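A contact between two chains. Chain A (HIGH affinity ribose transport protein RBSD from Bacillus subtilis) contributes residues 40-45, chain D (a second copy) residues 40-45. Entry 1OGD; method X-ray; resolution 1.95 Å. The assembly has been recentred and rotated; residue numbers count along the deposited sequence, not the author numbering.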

ATOM      1  N   ILE A  40     -11.274  -7.217 -15.972  1.00 22.63           N
ATOM      2  CA  ILE A  40     -10.621  -8.471 -16.308  1.00 20.69           C
ATOM      3  C   ILE A  40     -10.725  -8.592 -17.822  1.00 22.13           C
ATOM      4  O   ILE A  40     -11.805  -8.822 -18.366  1.00 21.71           O
ATOM      5  CB  ILE A  40     -11.317  -9.648 -15.614  1.00 23.49           C
ATOM      6  CG1 ILE A  40     -11.279  -9.438 -14.096  1.00 26.35           C
ATOM      7  CG2 ILE A  40     -10.625 -10.946 -15.977  1.00 23.33           C
ATOM      8  CD1 ILE A  40     -12.073 -10.461 -13.287  1.00 28.43           C
ATOM      9  N   ASP A  41      -9.593  -8.427 -18.496  1.00 21.50           N
ATOM     10  CA  ASP A  41      -9.549  -8.453 -19.953  1.00 24.09           C
ATOM     11  C   ASP A  41      -9.153  -9.825 -20.503  1.00 25.55           C
ATOM     12  O   ASP A  41      -8.015 -10.266 -20.340  1.00 25.26           O
ATOM     13  CB  ASP A  41      -8.573  -7.372 -20.423  1.00 22.32           C
ATOM     14  CG  ASP A  41      -8.686  -7.070 -21.902  1.00 25.75           C
ATOM     15  OD1 ASP A  41      -8.057  -6.078 -22.331  1.00 22.77           O
ATOM     16  OD2 ASP A  41      -9.385  -7.811 -22.633  1.00 23.68           O
ATOM     17  N   LEU A  42     -10.101 -10.490 -21.159  1.00 26.14           N
ATOM     18  CA  LEU A  42      -9.870 -11.815 -21.726  1.00 26.07           C
ATOM     19  C   LEU A  42      -9.571 -11.765 -23.214  1.00 27.69           C
ATOM     20  O   LEU A  42      -9.225 -12.786 -23.811  1.00 26.24           O
ATOM     21  CB  LEU A  42     -11.099 -12.710 -21.507  1.00 28.24           C
ATOM     22  CG  LEU A  42     -11.576 -12.953 -20.069  1.00 28.57           C
ATOM     23  CD1 LEU A  42     -12.897 -13.718 -20.090  1.00 29.62           C
ATOM     24  CD2 LEU A  42     -10.512 -13.724 -19.297  1.00 27.83           C
ATOM     25  N   SER A  43      -9.700 -10.584 -23.811  1.00 26.83           N
ATOM     26  CA  SER A  43      -9.471 -10.434 -25.241  1.00 28.12           C
ATOM     27  C   SER A  43      -8.084 -10.865 -25.691  1.00 29.26           C
ATOM     28  O   SER A  43      -7.092 -10.703 -24.973  1.00 28.02           O
ATOM     29  CB  SER A  43      -9.721  -8.983 -25.677  1.00 27.40           C
ATOM     30  OG  SER A  43      -8.721  -8.112 -25.177  1.00 31.26           O
ATOM     31  N   LEU A  44      -8.020 -11.419 -26.897  1.00 29.48           N
ATOM     32  CA  LEU A  44      -6.759 -11.862 -27.469  1.00 30.54           C
ATOM     33  C   LEU A  44      -6.584 -11.163 -28.814  1.00 30.58           C
ATOM     34  O   LEU A  44      -5.496 -10.699 -29.157  1.00 29.38           O
ATOM     35  CB  LEU A  44      -6.771 -13.387 -27.652  1.00 33.26           C
ATOM     36  CG  LEU A  44      -5.461 -14.076 -28.045  1.00 36.33           C
ATOM     37  CD1 LEU A  44      -4.356 -13.691 -27.074  1.00 36.90           C
ATOM     38  CD2 LEU A  44      -5.662 -15.586 -28.045  1.00 37.18           C
ATOM     39  N   LYS A  45      -7.678 -11.085 -29.563  1.00 30.28           N
ATOM     40  CA  LYS A  45      -7.690 -10.449 -30.875  1.00 31.59           C
ATOM     41  C   LYS A  45      -9.149 -10.167 -31.205  1.00 30.34           C
ATOM     42  O   LYS A  45     -10.049 -10.689 -30.554  1.00 28.63           O
ATOM     43  CB  LYS A  45      -7.092 -11.393 -31.923  1.00 35.22           C
ATOM     44  CG  LYS A  45      -7.888 -12.683 -32.090  1.00 39.91           C
ATOM     45  CD  LYS A  45      -7.134 -13.726 -32.901  1.00 44.54           C
ATOM     46  CE  LYS A  45      -6.947 -13.309 -34.348  1.00 46.19           C
ATOM     47  NZ  LYS A  45      -6.223 -14.374 -35.112  1.00 49.54           N
TER
ATOM     48  N   ILE D  40      -1.300 -13.354 -15.931  1.00 22.87           N
ATOM     49  CA  ILE D  40      -2.406 -12.834 -16.726  1.00 22.75           C
ATOM     50  C   ILE D  40      -3.100 -14.081 -17.271  1.00 22.63           C
ATOM     51  O   ILE D  40      -2.571 -14.769 -18.140  1.00 22.79           O
ATOM     52  CB  ILE D  40      -1.911 -11.962 -17.897  1.00 25.09           C
ATOM     53  CG1 ILE D  40      -1.136 -10.756 -17.355  1.00 27.99           C
ATOM     54  CG2 ILE D  40      -3.095 -11.494 -18.732  1.00 24.87           C
ATOM     55  CD1 ILE D  40      -0.418  -9.960 -18.429  1.00 31.24           C
ATOM     56  N   ASP D  41      -4.282 -14.363 -16.738  1.00 22.26           N
ATOM     57  CA  ASP D  41      -5.041 -15.546 -17.106  1.00 23.46           C
ATOM     58  C   ASP D  41      -6.071 -15.247 -18.180  1.00 22.45           C
ATOM     59  O   ASP D  41      -7.024 -14.516 -17.944  1.00 22.19           O
ATOM     60  CB  ASP D  41      -5.725 -16.097 -15.850  1.00 22.72           C
ATOM     61  CG  ASP D  41      -6.268 -17.499 -16.041  1.00 24.90           C
ATOM     62  OD1 ASP D  41      -6.586 -18.146 -15.018  1.00 24.01           O
ATOM     63  OD2 ASP D  41      -6.386 -17.948 -17.199  1.00 22.24           O
ATOM     64  N   LEU D  42      -5.877 -15.836 -19.359  1.00 24.37           N
ATOM     65  CA  LEU D  42      -6.782 -15.627 -20.484  1.00 25.14           C
ATOM     66  C   LEU D  42      -7.755 -16.781 -20.706  1.00 27.92           C
ATOM     67  O   LEU D  42      -8.602 -16.707 -21.597  1.00 27.82           O
ATOM     68  CB  LEU D  42      -5.983 -15.433 -21.772  1.00 26.09           C
ATOM     69  CG  LEU D  42      -4.960 -14.301 -21.851  1.00 26.20           C
ATOM     70  CD1 LEU D  42      -4.244 -14.359 -23.202  1.00 25.01           C
ATOM     71  CD2 LEU D  42      -5.667 -12.963 -21.665  1.00 25.21           C
ATOM     72  N   SER D  43      -7.638 -17.835 -19.906  1.00 26.98           N
ATOM     73  CA  SER D  43      -8.495 -19.006 -20.065  1.00 28.52           C
ATOM     74  C   SER D  43      -9.976 -18.722 -19.852  1.00 28.96           C
ATOM     75  O   SER D  43     -10.353 -17.886 -19.034  1.00 27.79           O
ATOM     76  CB  SER D  43      -8.045 -20.126 -19.115  1.00 26.52           C
ATOM     77  OG  SER D  43      -8.343 -19.807 -17.767  1.00 28.01           O
ATOM     78  N   LEU D  44     -10.817 -19.430 -20.601  1.00 30.15           N
ATOM     79  CA  LEU D  44     -12.264 -19.282 -20.495  1.00 31.22           C
ATOM     80  C   LEU D  44     -12.833 -20.657 -20.162  1.00 32.15           C
ATOM     81  O   LEU D  44     -13.712 -20.795 -19.312  1.00 33.13           O
ATOM     82  CB  LEU D  44     -12.841 -18.767 -21.815  1.00 33.05           C
ATOM     83  CG  LEU D  44     -14.328 -18.401 -21.858  1.00 35.15           C
ATOM     84  CD1 LEU D  44     -14.655 -17.408 -20.756  1.00 35.17           C
ATOM     85  CD2 LEU D  44     -14.660 -17.807 -23.219  1.00 35.77           C
ATOM     86  N   LYS D  45     -12.305 -21.669 -20.840  1.00 32.84           N
ATOM     87  CA  LYS D  45     -12.699 -23.053 -20.638  1.00 32.91           C
ATOM     88  C   LYS D  45     -11.626 -23.912 -21.293  1.00 31.90           C
ATOM     89  O   LYS D  45     -10.814 -23.409 -22.060  1.00 33.51           O
ATOM     90  CB  LYS D  45     -14.070 -23.323 -21.262  1.00 35.04           C
ATOM     91  CG  LYS D  45     -14.143 -23.154 -22.760  1.00 37.83           C
ATOM     92  CD  LYS D  45     -15.529 -23.552 -23.247  1.00 42.54           C
ATOM     93  CE  LYS D  45     -15.581 -23.672 -24.757  1.00 45.29           C
ATOM     94  NZ  LYS D  45     -16.926 -24.135 -25.214  1.00 47.70           N
TER
HETATM   95  O   HOH W   1      -7.056 -11.618 -17.862  1.00 25.62           O
HETATM   96  O   HOH W   2      -9.543 -15.560 -23.938  1.00 35.58           O

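Where two copies of a protein meet through the same residues, each interaction tends to appear twice, and residues 40-45 of chains A and D of RbsD illustrate the principle well. In both copies a strand ends its run at residues 40-41 and gives way to loop. The touching segments do not run side by side; their end-to-end directions differ by 76°, and the closest register is a residue against its own counterpart, with CA of Leu42(A) 5.1 Å from CA of Leu42(D). No direct hydrogen bond links the two stretches. Water takes that role instead: one molecule donates to O of Asp41(A) at 3.0 Å and to O of Asp41(D) at 2.9 Å, while a second donates to O of Leu42(A) and O of Leu42(D), both at 2.8 Å. Having two hydrogens, a water can serve two acceptors that could not bond to each other, so paired carbonyls are satisfied across the interface.

Leu42(A) and Leu42(D) dominate the side-chain contact, with 78 Å² covered on each. Their CA-to-CB bonds point sideways, but the m,t rotamer brings the end of each side chain nearer the partner. CD2 of Leu42(A) lies 3.8 Å from O of Asp41(D), and CD2 of Leu42(D) lies 3.8 Å from O of Asp41(A), van der Waals packing against backbone. The CD1 methyls make the apolar contacts: CD1 of Leu42(A) is 4.1 Å from CD1 of Leu44(D), and CD1 of Leu44(A) is 3.9 Å from CD1 of Leu42(D).

The side chains of Asp41(A) and Ser43(A) bond to each other within their own chain, while OD1 of Asp41(A) is hydrogen-bonded elsewhere in the structure. OD2 of Asp41(A) accepts from N of Ser43(A) at 3.0 Å and from OG of Ser43(A) at 2.6 Å, bracing the turn around Leu42(A); chain D repeats the arrangement. Lys45(A) and Lys45(D), both exposed, take no part.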